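Local coordinates for BIFUNCTIONAL PROTEIN Proline utilization A (PutA) (PDB 5UX5), which catalyses both steps of proline breakdown to glutamate, pairing an FAD-dependent proline dehydrogenase with an NAD-dependent aldehyde dehydrogenase in one chain, at residues Arg940-Asp945 with Leu1045-Arg1049; Val968-Leu974 with Phe1055-Val1061; Gln986-Leu990 with Arg1017-Asp1021; Ala993-Thr999 with Leu1052-Leu1056. Residue numbers count along the deposited sequence, not the author numbering.

Interaction 1: residues Arg940-Asp945 with Leu1045-Arg1049; sequences RAAALD and LADGR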
loop_
_atom_site.group_PDB
_atom_site.type_symbol
_atom_site.label_atom_id
_atom_site.label_comp_id
_atom_site.label_asym_id
_atom_site.label_seq_id
_atom_site.Cartn_x
_atom_site.Cartn_y
_atom_site.Cartn_z
ATOM N N ARG A 940 26.519 -17.778 33.051
ATOM C CA ARG A 940 26.393 -16.441 32.504
ATOM C C ARG A 940 25.562 -16.459 31.222
ATOM O O ARG A 940 24.770 -15.542 30.983
ATOM C CB ARG A 940 27.789 -15.871 32.265
ATOM C CG ARG A 940 27.788 -14.506 31.643
ATOM C CD ARG A 940 29.190 -14.080 31.318
ATOM N NE ARG A 940 29.186 -12.767 30.707
ATOM C CZ ARG A 940 28.975 -11.659 31.407
ATOM N NH1 ARG A 940 28.743 -11.760 32.711
ATOM N NH2 ARG A 940 28.971 -10.463 30.819
ATOM N N ALA A 941 25.719 -17.507 30.398
ATOM C CA ALA A 941 24.926 -17.649 29.180
ATOM C C ALA A 941 23.485 -18.028 29.489
ATOM O O ALA A 941 22.578 -17.665 28.726
ATOM C CB ALA A 941 25.546 -18.689 28.246
ATOM N N ALA A 942 23.252 -18.805 30.552
ATOM C CA ALA A 942 21.877 -19.122 30.925
ATOM C C ALA A 942 21.111 -17.873 31.331
ATOM O O ALA A 942 19.928 -17.726 30.999
ATOM C CB ALA A 942 21.837 -20.136 32.062
ATOM N N ALA A 943 21.757 -16.981 32.083
ATOM C CA ALA A 943 21.071 -15.797 32.587
ATOM C C ALA A 943 20.805 -14.802 31.478
ATOM O O ALA A 943 19.722 -14.203 31.419
ATOM C CB ALA A 943 21.886 -15.133 33.699
ATOM N N LEU A 944 21.799 -14.597 30.611
ATOM C CA LEU A 944 21.663 -13.628 29.536
ATOM C C LEU A 944 20.633 -14.078 28.502
ATOM O O LEU A 944 19.969 -13.231 27.887
ATOM C CB LEU A 944 23.036 -13.379 28.898
ATOM C CG LEU A 944 24.030 -12.714 29.866
ATOM C CD1 LEU A 944 25.383 -12.490 29.249
ATOM C CD2 LEU A 944 23.497 -11.420 30.378
ATOM N N ASP A 945 20.486 -15.396 28.298
ATOM C CA ASP A 945 19.397 -15.905 27.471
ATOM C C ASP A 945 18.050 -15.519 28.061
ATOM O O ASP A 945 17.154 -15.052 27.352
ATOM C CB ASP A 945 19.507 -17.423 27.317
ATOM C CG ASP A 945 20.646 -17.848 26.374
ATOM O OD1 ASP A 945 21.211 -16.982 25.673
ATOM O OD2 ASP A 945 20.974 -19.060 26.320
ATOM N N LEU A 1045 29.070 -16.951 21.949
ATOM C CA LEU A 1045 28.900 -15.853 22.893
ATOM C C LEU A 1045 28.032 -16.264 24.066
ATOM O O LEU A 1045 27.013 -16.950 23.907
ATOM C CB LEU A 1045 28.284 -14.627 22.239
ATOM C CG LEU A 1045 29.093 -14.096 21.079
ATOM C CD1 LEU A 1045 28.500 -12.767 20.604
ATOM C CD2 LEU A 1045 30.545 -13.975 21.441
ATOM N N ALA A 1046 28.453 -15.831 25.252
ATOM C CA ALA A 1046 27.599 -15.960 26.417
ATOM C C ALA A 1046 26.345 -15.126 26.242
ATOM O O ALA A 1046 25.260 -15.544 26.650
ATOM C CB ALA A 1046 28.365 -15.548 27.674
ATOM N N ASP A 1047 26.479 -13.943 25.629
ATOM C CA ASP A 1047 25.368 -13.009 25.497
ATOM C C ASP A 1047 24.336 -13.568 24.535
ATOM O O ASP A 1047 24.499 -13.469 23.314
ATOM C CB ASP A 1047 25.843 -11.643 25.005
ATOM C CG ASP A 1047 24.819 -10.515 25.329
ATOM O OD1 ASP A 1047 23.709 -10.829 25.812
ATOM O OD2 ASP A 1047 25.111 -9.326 25.085
ATOM N N GLY A 1048 23.223 -14.067 25.078
ATOM C CA GLY A 1048 22.156 -14.567 24.234
ATOM C C GLY A 1048 21.515 -13.509 23.356
ATOM O O GLY A 1048 20.955 -13.848 22.295
ATOM N N ARG A 1049 21.603 -12.230 23.753
ATOM C CA ARG A 1049 21.111 -11.169 22.884
ATOM C C ARG A 1049 21.743 -11.266 21.511
ATOM O O ARG A 1049 21.116 -10.885 20.522
ATOM C CB ARG A 1049 21.386 -9.792 23.492
ATOM C CG ARG A 1049 20.778 -8.643 22.711
ATOM C CD ARG A 1049 19.276 -8.875 22.483
ATOM N NE ARG A 1049 18.629 -7.826 21.687
ATOM C CZ ARG A 1049 18.587 -7.810 20.347
ATOM N NH1 ARG A 1049 19.156 -8.773 19.639
ATOM N NH2 ARG A 1049 17.976 -6.825 19.697
#
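Ala1046 is the centre of this contact: it is the residue most covered, and its CA lies 4.2 Å from that of Ala941. A methyl fits the narrow gap, with Ala1046 CB 4.3 Å from Ala941 CB and 4.0 Å from Arg940 CD. The small Ala941 lets the loop come so close that Ala941 CA makes a CA-H...O contact of 3.3 Å with Ala1046 O. Leu944 gives the largest share on the helix side; its CB lies 3.8 Å from Ala1046 O and its CD1 3.8 Å from Asp1047 CA. Gly1048 suits its place because a side chain there would collide with Asp945, whose OD1 is already 3.0 Å from Gly1048 CA. Asp1047 is the N-cap of the short helix that follows, its OD1 accepting from Arg1049 N at 3.3 Å while OD2 bonds Ser580. Helix 936-953 thus rests on the loop leading into helix 1048-1051, with Arg989 of helix 984-997 salt-bridged to Asp945 and Asp915 of strand 911-915 holding the amides of Ala1046 and Asp1047.

Interaction 2: residues Val968-Leu974 with Phe1055-Val1061; sequences VFRYRPL and FLKEQAV
Two extended strands, 968-973 and 1056-1061, run antiparallel, their axes 4.3 Å apart at closest and their directions 144° apart, a twisted ladder. Val968-Val1061, Arg970-Gln1059 and Arg972-Lys1057 are hydrogen-bonded pairs, with side chains on one face; Phe969-Ala1060 and Tyr971-Glu1058, non-hydrogen-bonded, occupy the other. Two backbone bonds close each hydrogen-bonded pair: Val968 N to Val1061 O and Val1061 N to Val968 O, both 2.9 Å; Arg970 N to Gln1059 O, 2.9 Å, and Gln1059 N to Arg970 O, 2.8 Å; Arg972 N to Lys1057 O, 2.8 Å, and Lys1057 N to Arg972 O, 2.7 Å. Pro973, paired with Leu1056, lies at a non-hydrogen-bonded position, where the partner strand needs no amide proton; Leu974 N resumes with Phe1055 O at 2.9 Å. With chi1 p for Arg970 and t for Gln1059, Gln1059 OE1 accepts from Arg970 NE (2.7 Å) and NH2 (2.9 Å); Arg970 NH1 salt-bridges Glu956, and Gln1059 NE2 bonds Val868 O. Arg972 pairs with Glu864, Lys1057 with Trp890 (cation-pi). On the other face Tyr971 OH bonds Glu952 and Asn905, and Glu1058 bonds Asn905 and Lys900 N. Strand 1056-1064 also pairs in parallel with strand 870-873, joining the C-terminal strands to the aldehyde dehydrogenase sheet.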
loop_
_atom_site.group_PDB
_atom_site.type_symbol
_atom_site.label_atom_id
_atom_site.label_comp_id
_atom_site.label_asym_id
_atom_site.label_seq_id
_atom_site.Cartn_x
_atom_site.Cartn_y
_atom_site.Cartn_z
ATOM N N VAL A 968 3.476 -6.565 13.249
ATOM C CA VAL A 968 4.152 -7.314 14.313
ATOM C C VAL A 968 5.530 -7.799 13.864
ATOM O O VAL A 968 5.700 -8.298 12.746
ATOM C CB VAL A 968 3.270 -8.497 14.762
ATOM C CG1 VAL A 968 4.017 -9.445 15.623
ATOM C CG2 VAL A 968 2.064 -7.967 15.520
ATOM N N PHE A 969 6.514 -7.671 14.756
ATOM C CA PHE A 969 7.873 -8.159 14.536
ATOM C C PHE A 969 8.156 -9.208 15.602
ATOM O O PHE A 969 8.144 -8.900 16.798
ATOM C CB PHE A 969 8.894 -7.027 14.623
ATOM C CG PHE A 969 10.300 -7.471 14.391
ATOM C CD1 PHE A 969 10.761 -7.689 13.105
ATOM C CD2 PHE A 969 11.166 -7.699 15.462
ATOM C CE1 PHE A 969 12.060 -8.128 12.892
ATOM C CE2 PHE A 969 12.465 -8.142 15.253
ATOM C CZ PHE A 969 12.911 -8.368 13.970
ATOM N N ARG A 970 8.390 -10.442 15.177
ATOM C CA ARG A 970 8.526 -11.526 16.121
ATOM C C ARG A 970 9.598 -12.485 15.645
ATOM O O ARG A 970 10.001 -12.489 14.473
ATOM C CB ARG A 970 7.195 -12.278 16.350
ATOM C CG ARG A 970 6.636 -12.999 15.153
ATOM C CD ARG A 970 5.287 -13.646 15.471
ATOM N NE ARG A 970 4.849 -14.553 14.412
ATOM C CZ ARG A 970 3.863 -15.437 14.539
ATOM N NH1 ARG A 970 3.224 -15.558 15.695
ATOM N NH2 ARG A 970 3.522 -16.211 13.516
ATOM N N TYR A 971 10.036 -13.326 16.582
ATOM C CA TYR A 971 11.022 -14.346 16.295
ATOM C C TYR A 971 10.351 -15.709 16.302
ATOM O O TYR A 971 9.561 -16.005 17.198
ATOM C CB TYR A 971 12.153 -14.274 17.316
ATOM C CG TYR A 971 12.887 -12.947 17.322
ATOM C CD1 TYR A 971 12.403 -11.864 18.043
ATOM C CD2 TYR A 971 14.051 -12.762 16.555
ATOM C CE1 TYR A 971 13.083 -10.642 18.057
ATOM C CE2 TYR A 971 14.728 -11.539 16.549
ATOM C CZ TYR A 971 14.232 -10.492 17.306
ATOM O OH TYR A 971 14.887 -9.297 17.332
ATOM N N ARG A 972 10.639 -16.526 15.294
ATOM C CA ARG A 972 10.152 -17.913 15.212
ATOM C C ARG A 972 11.304 -18.893 15.419
ATOM O O ARG A 972 12.441 -18.613 15.022
ATOM C CB ARG A 972 9.506 -18.245 13.857
ATOM C CG ARG A 972 8.404 -17.332 13.439
ATOM C CD ARG A 972 7.303 -17.393 14.452
ATOM N NE ARG A 972 6.451 -18.552 14.284
ATOM C CZ ARG A 972 5.483 -18.866 15.134
ATOM N NH1 ARG A 972 5.293 -18.087 16.188
ATOM N NH2 ARG A 972 4.703 -19.926 14.917
ATOM N N PRO A 973 11.041 -20.073 15.974
ATOM C CA PRO A 973 12.141 -21.000 16.266
ATOM C C PRO A 973 12.712 -21.582 14.988
ATOM O O PRO A 973 11.964 -21.948 14.077
ATOM C CB PRO A 973 11.475 -22.082 17.120
ATOM C CG PRO A 973 10.091 -22.097 16.642
ATOM C CD PRO A 973 9.739 -20.658 16.327
ATOM N N LEU A 974 14.050 -21.602 14.905
ATOM C CA LEU A 974 14.753 -22.409 13.906
ATOM C C LEU A 974 14.661 -23.882 14.288
ATOM O O LEU A 974 14.999 -24.249 15.406
ATOM C CB LEU A 974 16.206 -21.988 13.811
ATOM C CG LEU A 974 17.107 -22.761 12.849
ATOM C CD1 LEU A 974 16.931 -22.224 11.460
ATOM C CD2 LEU A 974 18.585 -22.685 13.276
ATOM N N PHE A 1055 19.411 -19.152 16.600
ATOM C CA PHE A 1055 18.385 -20.149 16.862
ATOM C C PHE A 1055 16.993 -19.698 16.457
ATOM O O PHE A 1055 16.018 -20.405 16.743
ATOM C CB PHE A 1055 18.420 -20.529 18.342
ATOM C CG PHE A 1055 19.681 -21.241 18.737
ATOM C CD1 PHE A 1055 20.869 -20.538 18.901
ATOM C CD2 PHE A 1055 19.687 -22.607 18.935
ATOM C CE1 PHE A 1055 22.042 -21.193 19.249
ATOM C CE2 PHE A 1055 20.859 -23.262 19.304
ATOM C CZ PHE A 1055 22.033 -22.555 19.455
ATOM N N LEU A 1056 16.876 -18.547 15.781
ATOM C CA LEU A 1056 15.597 -17.885 15.521
ATOM C C LEU A 1056 15.513 -17.359 14.087
ATOM O O LEU A 1056 16.496 -16.906 13.489
ATOM C CB LEU A 1056 15.370 -16.718 16.498
ATOM C CG LEU A 1056 15.334 -17.074 17.988
ATOM C CD1 LEU A 1056 15.509 -15.816 18.806
ATOM C CD2 LEU A 1056 14.044 -17.785 18.364
ATOM N N LYS A 1057 14.308 -17.383 13.559
ATOM C CA LYS A 1057 14.008 -16.807 12.257
ATOM C C LYS A 1057 13.112 -15.588 12.461
ATOM O O LYS A 1057 12.005 -15.706 12.998
ATOM C CB LYS A 1057 13.307 -17.843 11.374
ATOM C CG LYS A 1057 14.091 -19.093 11.038
ATOM C CD LYS A 1057 13.236 -19.996 10.158
ATOM C CE LYS A 1057 11.972 -20.380 10.902
ATOM N NZ LYS A 1057 11.258 -21.577 10.364
ATOM N N GLU A 1058 13.566 -14.431 12.002
ATOM C CA GLU A 1058 12.761 -13.229 12.160
ATOM C C GLU A 1058 11.539 -13.307 11.250
ATOM O O GLU A 1058 11.587 -13.927 10.178
ATOM C CB GLU A 1058 13.595 -11.990 11.821
ATOM C CG GLU A 1058 14.823 -11.837 12.694
ATOM C CD GLU A 1058 15.694 -10.650 12.321
ATOM O OE1 GLU A 1058 16.765 -10.469 12.968
ATOM O OE2 GLU A 1058 15.331 -9.923 11.370
ATOM N N GLN A 1059 10.433 -12.687 11.688
ATOM C CA GLN A 1059 9.200 -12.676 10.899
ATOM C C GLN A 1059 8.346 -11.441 11.166
ATOM O O GLN A 1059 8.107 -11.078 12.321
ATOM C CB GLN A 1059 8.349 -13.923 11.175
ATOM C CG GLN A 1059 7.017 -13.958 10.445
ATOM C CD GLN A 1059 6.187 -15.162 10.799
ATOM O OE1 GLN A 1059 5.777 -15.321 11.949
ATOM N NE2 GLN A 1059 5.895 -16.002 9.806
ATOM N N ALA A 1060 7.821 -10.850 10.090
ATOM C CA ALA A 1060 6.876 -9.738 10.164
ATOM C C ALA A 1060 5.481 -10.219 9.795
ATOM O O ALA A 1060 5.306 -10.846 8.749
ATOM C CB ALA A 1060 7.285 -8.613 9.223
ATOM N N VAL A 1061 4.494 -9.943 10.655
ATOM C CA VAL A 1061 3.099 -10.315 10.398
ATOM C C VAL A 1061 2.274 -9.037 10.363
ATOM O O VAL A 1061 2.077 -8.383 11.398
ATOM C CB VAL A 1061 2.538 -11.281 11.442
ATOM C CG1 VAL A 1061 1.192 -11.809 10.980
ATOM C CG2 VAL A 1061 3.511 -12.421 11.707
#

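Interaction 3: residues Gln986-Leu990 with Arg1017-Asp1021; sequences QFNRL and RAIGD
Residues 986-990 are regular helix, Leu990 N bonding Gln986 O at 3.0 Å; residues 1017-1018 end a strand and 1019-1021 continue as loop. The CA of Gln986 lies 6.4 Å from that of Ile1019, while the CA atoms of Leu990 and Arg1017 are 9.1 Å apart. Gln986, m at chi1 and t at chi2, is long enough for its OE1 to accept from Gly1020 N at 2.8 Å. Gly1020 has a phi of 101°, at which a CB would jam against the preceding carbonyl. Phe987, chi1 t, presents its ring edge to Ile1019 (chi1 p, chi2 t), CD1 to CD1 3.8 Å. Leu990, m and t, points toward the strand, its CD1 3.8 Å from Arg1017 CG and 3.9 Å from Ile1019 CG2. A helix thus covers strand 1015-1018, which pairs in parallel with strand 965-980, as in Rossmann-like alpha/beta packing. Arg1017 (chi1 t, chi2 p) salt-bridges Glu1051, leaving its aliphatic part to Leu990. The chemistry is therefore mainly apolar, with one directional bond tying the loop to the helix.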
loop_
_atom_site.group_PDB
_atom_site.type_symbol
_atom_site.label_atom_id
_atom_site.label_comp_id
_atom_site.label_asym_id
_atom_site.label_seq_id
_atom_site.Cartn_x
_atom_site.Cartn_y
_atom_site.Cartn_z
ATOM N N GLN A 986 31.076 -25.520 25.047
ATOM C CA GLN A 986 30.353 -24.729 24.050
ATOM C C GLN A 986 29.138 -25.487 23.531
ATOM O O GLN A 986 28.069 -24.898 23.339
ATOM C CB GLN A 986 31.273 -24.336 22.892
ATOM C CG GLN A 986 32.430 -23.444 23.307
ATOM C CD GLN A 986 33.485 -23.265 22.223
ATOM O OE1 GLN A 986 33.238 -23.517 21.047
ATOM N NE2 GLN A 986 34.673 -22.832 22.621
ATOM N N PHE A 987 29.271 -26.800 23.323
ATOM C CA PHE A 987 28.095 -27.577 22.963
ATOM C C PHE A 987 26.990 -27.479 24.016
ATOM O O PHE A 987 25.808 -27.546 23.677
ATOM C CB PHE A 987 28.461 -29.034 22.713
ATOM C CG PHE A 987 27.429 -29.763 21.915
ATOM C CD1 PHE A 987 27.408 -29.657 20.526
ATOM C CD2 PHE A 987 26.448 -30.514 22.538
ATOM C CE1 PHE A 987 26.436 -30.306 19.767
ATOM C CE2 PHE A 987 25.464 -31.174 21.783
ATOM C CZ PHE A 987 25.462 -31.066 20.396
ATOM N N ASN A 988 27.344 -27.391 25.301
ATOM C CA ASN A 988 26.324 -27.206 26.333
ATOM C C ASN A 988 25.701 -25.816 26.245
ATOM O O ASN A 988 24.492 -25.646 26.463
ATOM C CB ASN A 988 26.922 -27.446 27.719
ATOM C CG ASN A 988 27.167 -28.924 28.008
ATOM O OD1 ASN A 988 26.634 -29.807 27.335
ATOM N ND2 ASN A 988 27.977 -29.192 29.026
ATOM N N ARG A 989 26.512 -24.808 25.921
ATOM C CA ARG A 989 25.953 -23.484 25.705
ATOM C C ARG A 989 24.906 -23.513 24.599
ATOM O O ARG A 989 23.918 -22.779 24.666
ATOM C CB ARG A 989 27.055 -22.479 25.360
ATOM C CG ARG A 989 26.589 -21.052 25.492
ATOM C CD ARG A 989 25.886 -20.517 24.221
ATOM N NE ARG A 989 25.348 -19.184 24.457
ATOM C CZ ARG A 989 24.134 -18.955 24.939
ATOM N NH1 ARG A 989 23.317 -19.951 25.213
ATOM N NH2 ARG A 989 23.745 -17.727 25.157
ATOM N N LEU A 990 25.143 -24.308 23.542
ATOM C CA LEU A 990 24.139 -24.472 22.495
ATOM C C LEU A 990 22.944 -25.308 22.962
ATOM O O LEU A 990 21.832 -25.121 22.466
ATOM C CB LEU A 990 24.766 -25.081 21.234
ATOM C CG LEU A 990 25.894 -24.358 20.463
ATOM C CD1 LEU A 990 26.133 -25.005 19.150
ATOM C CD2 LEU A 990 25.623 -22.900 20.259
ATOM N N ARG A 1017 26.631 -24.233 13.000
ATOM C CA ARG A 1017 27.353 -23.542 14.069
ATOM C C ARG A 1017 28.706 -24.208 14.300
ATOM O O ARG A 1017 28.788 -25.432 14.451
ATOM C CB ARG A 1017 26.550 -23.538 15.370
ATOM C CG ARG A 1017 27.065 -22.565 16.426
ATOM C CD ARG A 1017 26.890 -21.134 15.957
ATOM N NE ARG A 1017 27.226 -20.129 16.973
ATOM C CZ ARG A 1017 28.409 -19.530 17.094
ATOM N NH1 ARG A 1017 29.414 -19.822 16.280
ATOM N NH2 ARG A 1017 28.589 -18.626 18.045
ATOM N N ALA A 1018 29.762 -23.395 14.334
ATOM C CA ALA A 1018 31.118 -23.868 14.569
ATOM C C ALA A 1018 31.440 -23.768 16.052
ATOM O O ALA A 1018 31.265 -22.705 16.666
ATOM C CB ALA A 1018 32.134 -23.051 13.782
ATOM N N ILE A 1019 31.892 -24.879 16.633
ATOM C CA ILE A 1019 32.356 -24.868 18.010
ATOM C C ILE A 1019 33.773 -25.421 18.065
ATOM O O ILE A 1019 34.157 -26.287 17.272
ATOM C CB ILE A 1019 31.404 -25.660 18.940
ATOM C CG1 ILE A 1019 31.442 -27.166 18.657
ATOM C CG2 ILE A 1019 29.983 -25.131 18.826
ATOM C CD1 ILE A 1019 30.725 -27.963 19.702
ATOM N N GLY A 1020 34.555 -24.924 19.021
ATOM C CA GLY A 1020 35.892 -25.441 19.240
ATOM C C GLY A 1020 36.966 -24.559 18.630
ATOM O O GLY A 1020 36.704 -23.492 18.061
ATOM N N ASP A 1021 38.208 -25.025 18.789
ATOM C CA ASP A 1021 39.417 -24.311 18.378
ATOM C C ASP A 1021 39.902 -24.698 16.995
ATOM O O ASP A 1021 40.825 -24.060 16.475
ATOM C CB ASP A 1021 40.525 -24.544 19.389
ATOM C CG ASP A 1021 40.117 -24.118 20.759
ATOM O OD1 ASP A 1021 39.747 -22.929 20.914
ATOM O OD2 ASP A 1021 40.097 -24.985 21.660
#

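Interaction 4: residues Ala993-Thr999 with Leu1052-Leu1056; sequences AALRTGT and LLHFL
The end of a helix, 993-997, packs against a 3-10 turn, 1052-1055, that leads into Leu1056. Ala993 and Leu1052 are 6.5 Å apart between CA atoms, Thr997 and Phe1055 6.8 Å. The apolar contacts dominate. Phe1055, m at chi1 with chi2 76°, points toward the helix and is the most covered residue. Ala993 CB sits over its ring in a CH-pi contact, 3.5 Å from the centroid and 11° off the normal; the small alanine lets the ring approach closely. The same methyl is 3.6 Å from Leu1052 CD2 (chi1 m, chi2 t), and Ala994 CB is 4.3 Å from Phe1055 CE2. Thr997, chi1 p, sets its CG2 3.9 Å from Leu1056 CD2 and its OG1 3.8 Å from Phe1055 CB.

No hydrogen bond crosses between the segments; the polar side chains find partners beside the core. Thr999 OG1, at the edge of the Phe1055 ring, bonds Leu974 O and lies 2.9 Å from Thr997 OG1. Arg996 salt-bridges Glu946, its CD 4.4 Å from Leu1052 CD1.

Backbone bonds define the helix end and the 3-10 turn: Thr997 N to Ala993 O, 3.1 Å; Gly998 N to Ala994 O, 2.9 Å; Phe1055 N to Leu1052 O, 2.9 Å. Gly998, phi 84°, leaves the helix with a positive phi suited to glycine. Helix 984-997 follows strand 965-980 and precedes the parallel strand 1000-1003, a beta-alpha-beta crossover characteristic of Rossmann-like alpha/beta folds.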
loop_
_atom_site.group_PDB
_atom_site.type_symbol
_atom_site.label_atom_id
_atom_site.label_comp_id
_atom_site.label_asym_id
_atom_site.label_seq_id
_atom_site.Cartn_x
_atom_site.Cartn_y
_atom_site.Cartn_z
ATOM N N ALA A 993 20.594 -22.835 24.687
ATOM C CA ALA A 993 19.828 -22.110 23.673
ATOM C C ALA A 993 18.752 -22.993 23.055
ATOM O O ALA A 993 17.621 -22.544 22.842
ATOM C CB ALA A 993 20.754 -21.583 22.587
ATOM N N ALA A 994 19.084 -24.247 22.740
ATOM C CA ALA A 994 18.122 -25.100 22.048
ATOM C C ALA A 994 16.975 -25.514 22.951
ATOM O O ALA A 994 15.861 -25.758 22.466
ATOM C CB ALA A 994 18.811 -26.333 21.467
ATOM N N LEU A 995 17.243 -25.659 24.250
ATOM C CA LEU A 995 16.181 -26.000 25.190
ATOM C C LEU A 995 15.128 -24.909 25.241
ATOM O O LEU A 995 13.953 -25.192 25.480
ATOM C CB LEU A 995 16.780 -26.245 26.573
ATOM C CG LEU A 995 15.872 -26.658 27.728
ATOM C CD1 LEU A 995 15.138 -27.912 27.391
ATOM C CD2 LEU A 995 16.724 -26.887 28.989
ATOM N N ARG A 996 15.529 -23.665 24.981
ATOM C CA ARG A 996 14.652 -22.512 25.095
ATOM C C ARG A 996 13.886 -22.235 23.810
ATOM O O ARG A 996 12.746 -21.753 23.869
ATOM C CB ARG A 996 15.481 -21.284 25.504
ATOM C CG ARG A 996 14.728 -19.969 25.525
ATOM C CD ARG A 996 15.572 -18.813 26.016
ATOM N NE ARG A 996 16.151 -19.034 27.340
ATOM C CZ ARG A 996 15.552 -18.709 28.489
ATOM N NH1 ARG A 996 14.347 -18.162 28.474
ATOM N NH2 ARG A 996 16.149 -18.938 29.656
ATOM N N THR A 997 14.489 -22.499 22.651
ATOM C CA THR A 997 13.813 -22.249 21.391
ATOM C C THR A 997 13.135 -23.486 20.828
ATOM O O THR A 997 12.264 -23.351 19.951
ATOM C CB THR A 997 14.784 -21.674 20.356
ATOM O OG1 THR A 997 15.831 -22.615 20.107
ATOM C CG2 THR A 997 15.369 -20.400 20.862
ATOM N N GLY A 998 13.483 -24.671 21.329
ATOM C CA GLY A 998 12.997 -25.915 20.770
ATOM C C GLY A 998 13.777 -26.457 19.586
ATOM O O GLY A 998 13.364 -27.466 19.008
ATOM N N THR A 999 14.877 -25.817 19.204
ATOM C CA THR A 999 15.672 -26.257 18.069
ATOM C C THR A 999 16.302 -27.617 18.350
ATOM O O THR A 999 16.563 -27.986 19.497
ATOM C CB THR A 999 16.776 -25.241 17.787
ATOM O OG1 THR A 999 16.196 -23.964 17.531
ATOM C CG2 THR A 999 17.606 -25.647 16.616
ATOM N N LEU A 1052 21.499 -16.048 20.548
ATOM C CA LEU A 1052 20.190 -16.639 20.272
ATOM C C LEU A 1052 19.669 -16.304 18.869
ATOM O O LEU A 1052 18.740 -16.975 18.390
ATOM C CB LEU A 1052 19.165 -16.229 21.349
ATOM C CG LEU A 1052 19.354 -16.880 22.742
ATOM C CD1 LEU A 1052 18.471 -16.295 23.822
ATOM C CD2 LEU A 1052 19.121 -18.367 22.708
ATOM N N LEU A 1053 20.251 -15.317 18.175
ATOM C CA LEU A 1053 19.779 -15.034 16.818
ATOM C C LEU A 1053 20.019 -16.238 15.915
ATOM O O LEU A 1053 19.238 -16.498 14.996
ATOM C CB LEU A 1053 20.434 -13.761 16.255
ATOM C CG LEU A 1053 20.017 -12.420 16.902
ATOM C CD1 LEU A 1053 20.817 -11.227 16.438
ATOM C CD2 LEU A 1053 18.574 -12.107 16.722
ATOM N N HIS A 1054 21.062 -17.018 16.207
ATOM C CA HIS A 1054 21.365 -18.225 15.454
ATOM C C HIS A 1054 20.302 -19.297 15.617
ATOM O O HIS A 1054 20.269 -20.245 14.817
ATOM C CB HIS A 1054 22.725 -18.775 15.889
ATOM C CG HIS A 1054 23.838 -17.795 15.738
ATOM N ND1 HIS A 1054 24.800 -17.601 16.705
ATOM C CD2 HIS A 1054 24.156 -16.959 14.720
ATOM C CE1 HIS A 1054 25.653 -16.677 16.300
ATOM N NE2 HIS A 1054 25.286 -16.272 15.096
ATOM N N PHE A 1055 19.411 -19.152 16.600
ATOM C CA PHE A 1055 18.385 -20.149 16.862
ATOM C C PHE A 1055 16.993 -19.698 16.457
ATOM O O PHE A 1055 16.018 -20.405 16.743
ATOM C CB PHE A 1055 18.420 -20.529 18.342
ATOM C CG PHE A 1055 19.681 -21.241 18.737
ATOM C CD1 PHE A 1055 20.869 -20.538 18.901
ATOM C CD2 PHE A 1055 19.687 -22.607 18.935
ATOM C CE1 PHE A 1055 22.042 -21.193 19.249
ATOM C CE2 PHE A 1055 20.859 -23.262 19.304
ATOM C CZ PHE A 1055 22.033 -22.555 19.455
ATOM N N LEU A 1056 16.876 -18.547 15.781
ATOM C CA LEU A 1056 15.597 -17.885 15.521
ATOM C C LEU A 1056 15.513 -17.359 14.087
ATOM O O LEU A 1056 16.496 -16.906 13.489
ATOM C CB LEU A 1056 15.370 -16.718 16.498
ATOM C CG LEU A 1056 15.334 -17.074 17.988
ATOM C CD1 LEU A 1056 15.509 -15.816 18.806
ATOM C CD2 LEU A 1056 14.044 -17.785 18.364
#

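Overall arrangement
All four contacts belong to the C-terminal part of the chain. Interactions 3 and 4 both use helix 984-997 and have centres about 13 Å apart; Leu990 CD2 of the former lies 3.7 Å from Phe1055 CZ of the latter. Phe1055 and Leu1056 also belong to interaction 2, whose centre is about 11 Å from that of interaction 4, and Leu974 O lies 2.5 Å from Thr999 OG1. Interaction 1 meets interaction 3 through the Asp945 OD1 to Arg989 NH2 salt bridge, 2.7 Å, and interaction 4 where Asp945 OD1 lies 3.4 Å from Leu1052 CD1. No residue of the four contacts belongs to the FAD or NAD pocket, yet the C-terminal domain is reported to be important for catalysis.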